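Local coordinates for probable quinone reductase Qor (NADPH:quinone reductase) (Zeta-crystallin homolog protein) (Mycobacterium tuberculosis, PDB 4RVU) that binds NADPH and probably passes its electrons to quinone substrates, as a zeta-crystallin-like quinone reductase of the medium-chain dehydrogenase type, at residues Met5-Val10 and Ala99-Cys104. Sequence-based numbering, arbitrary orientation.
Sequences MHAIEV and AYAEFC
The Tyr100 ring meets Ile8 at its edge, CB of Ile8 lying in the ring plane, while Ile63 from a loop and Ala312 from helix 312-320 also touch this side chain, which lies about 9 Å (nearest atoms) from the bound NADPH. The Phe103 ring likewise offers an edge, to the sulfur of Met5: SD stands 5.3 Å from the ring centroid, a Met-aromatic contact. The His6 ring runs alongside the Glu102 carboxylate, ring and carboxylate planes 25° apart; it also stacks on His21 of strand 20-24. Met5 has CG wedged between the backbone N and C (chi1 65°), then extends, so that CE reaches Ala101 CB at 3.7 Å. Strand 5-10 and the run 100-103 pass antiparallel with a single bridge, Ala7 to Ala101, their CA atoms 4.0 Å apart. Ile8 N donates to Tyr100 O (2.9 Å) and Glu102 N to His6 O (3.1 Å), each donor meeting the carbonyl oxygen close to end-on. Beyond the bridge the pairing passes to a side chain: Glu102 OE1 takes the His6 N-H through its anti lone pair, at 2.8 Å and almost straight (169°). The carboxylate thus does the work of a backbone carbonyl, tying the N-terminal strand to the residue just ahead of strand 103-107 in the GroES-like domain. Tyr100 holds strand 5-10 through its main-chain O, while its hydroxyl is satisfied by Asp47 and His316.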
loop_
_atom_site.group_PDB
_atom_site.type_symbol
_atom_site.label_atom_id
_atom_site.label_comp_id
_atom_site.label_asym_id
_atom_site.label_seq_id
_atom_site.Cartn_x
_atom_site.Cartn_y
_atom_site.Cartn_z
ATOM N N MET A 5 -0.173 11.183 44.145
ATOM C CA MET A 5 -1.118 10.286 43.484
ATOM C C MET A 5 -0.458 8.945 43.212
ATOM O O MET A 5 0.771 8.834 43.213
ATOM C CB MET A 5 -1.586 10.882 42.151
ATOM C CG MET A 5 -0.491 11.018 41.132
ATOM S SD MET A 5 -1.112 11.427 39.488
ATOM C CE MET A 5 0.370 11.153 38.528
ATOM N N HIS A 6 -1.273 7.928 42.968
ATOM C CA HIS A 6 -0.751 6.644 42.522
ATOM C C HIS A 6 -0.540 6.635 41.004
ATOM O O HIS A 6 -1.311 7.242 40.256
ATOM C CB HIS A 6 -1.683 5.507 42.941
ATOM C CG HIS A 6 -1.855 5.387 44.423
ATOM N ND1 HIS A 6 -3.065 5.587 45.053
ATOM C CD2 HIS A 6 -0.965 5.087 45.403
ATOM C CE1 HIS A 6 -2.916 5.412 46.357
ATOM N NE2 HIS A 6 -1.650 5.112 46.593
ATOM N N ALA A 7 0.519 5.959 40.565
ATOM C CA ALA A 7 0.848 5.844 39.146
ATOM C C ALA A 7 1.639 4.570 38.906
ATOM O O ALA A 7 2.193 3.987 39.842
ATOM C CB ALA A 7 1.644 7.060 38.663
ATOM N N ILE A 8 1.694 4.152 37.645
ATOM C CA ILE A 8 2.475 2.994 37.250
ATOM C C ILE A 8 3.672 3.499 36.455
ATOM O O ILE A 8 3.538 3.989 35.324
ATOM C CB ILE A 8 1.648 1.999 36.418
ATOM C CG1 ILE A 8 0.438 1.488 37.220
ATOM C CG2 ILE A 8 2.507 0.818 35.971
ATOM C CD1 ILE A 8 0.779 0.459 38.310
ATOM N N GLU A 9 4.849 3.407 37.057
ATOM C CA GLU A 9 6.038 3.985 36.444
ATOM C C GLU A 9 6.981 2.894 35.974
ATOM O O GLU A 9 7.113 1.850 36.619
ATOM C CB GLU A 9 6.745 4.887 37.452
ATOM C CG GLU A 9 8.058 5.474 36.966
ATOM C CD GLU A 9 8.803 6.170 38.080
ATOM O OE1 GLU A 9 9.226 5.479 39.032
ATOM O OE2 GLU A 9 8.951 7.407 38.009
ATOM N N VAL A 10 7.628 3.140 34.840
ATOM C CA VAL A 10 8.656 2.254 34.316
ATOM C C VAL A 10 10.007 2.951 34.474
ATOM O O VAL A 10 10.223 4.029 33.920
ATOM C CB VAL A 10 8.375 1.908 32.846
ATOM C CG1 VAL A 10 9.485 1.048 32.261
ATOM C CG2 VAL A 10 7.037 1.191 32.737
ATOM N N ALA A 99 -1.034 7.883 31.293
ATOM C CA ALA A 99 -2.431 7.544 31.586
ATOM C C ALA A 99 -2.636 6.575 32.756
ATOM O O ALA A 99 -3.703 6.583 33.386
ATOM C CB ALA A 99 -3.132 7.015 30.328
ATOM N N TYR A 100 -1.656 5.714 33.037
ATOM C CA TYR A 100 -1.815 4.771 34.158
ATOM C C TYR A 100 -1.528 5.499 35.470
ATOM O O TYR A 100 -0.474 5.290 36.084
ATOM C CB TYR A 100 -0.852 3.582 34.077
ATOM C CG TYR A 100 -1.065 2.526 32.998
ATOM C CD1 TYR A 100 -1.775 2.790 31.829
ATOM C CD2 TYR A 100 -0.521 1.255 33.156
ATOM C CE1 TYR A 100 -1.912 1.811 30.831
ATOM C CE2 TYR A 100 -0.661 0.271 32.178
ATOM C CZ TYR A 100 -1.348 0.565 31.017
ATOM O OH TYR A 100 -1.482 -0.409 30.068
ATOM N N ALA A 101 -2.455 6.352 35.894
ATOM C CA ALA A 101 -2.285 7.173 37.094
ATOM C C ALA A 101 -3.636 7.711 37.501
ATOM O O ALA A 101 -4.588 7.619 36.734
ATOM C CB ALA A 101 -1.332 8.331 36.816
ATOM N N GLU A 102 -3.719 8.305 38.692
ATOM C CA GLU A 102 -4.970 8.912 39.124
ATOM C C GLU A 102 -5.254 10.188 38.350
ATOM O O GLU A 102 -6.418 10.566 38.166
ATOM C CB GLU A 102 -4.926 9.213 40.617
ATOM C CG GLU A 102 -5.003 7.978 41.472
ATOM C CD GLU A 102 -5.031 8.309 42.936
ATOM O OE1 GLU A 102 -3.940 8.509 43.506
ATOM O OE2 GLU A 102 -6.142 8.376 43.505
ATOM N N PHE A 103 -4.182 10.841 37.900
ATOM C CA PHE A 103 -4.263 12.083 37.139
ATOM C C PHE A 103 -3.244 12.050 36.016
ATOM O O PHE A 103 -2.120 11.562 36.203
ATOM C CB PHE A 103 -3.948 13.292 38.032
ATOM C CG PHE A 103 -4.925 13.499 39.160
ATOM C CD1 PHE A 103 -4.767 12.826 40.367
ATOM C CD2 PHE A 103 -5.978 14.397 39.025
ATOM C CE1 PHE A 103 -5.660 13.028 41.411
ATOM C CE2 PHE A 103 -6.873 14.611 40.067
ATOM C CZ PHE A 103 -6.715 13.917 41.259
ATOM N N CYS A 104 -3.629 12.558 34.848
ATOM C CA CYS A 104 -2.696 12.673 33.731
ATOM C C CYS A 104 -3.051 13.888 32.892
ATOM O O CYS A 104 -4.061 14.554 33.141
ATOM C CB CYS A 104 -2.716 11.406 32.866
ATOM S SG CYS A 104 -4.245 11.163 31.903
#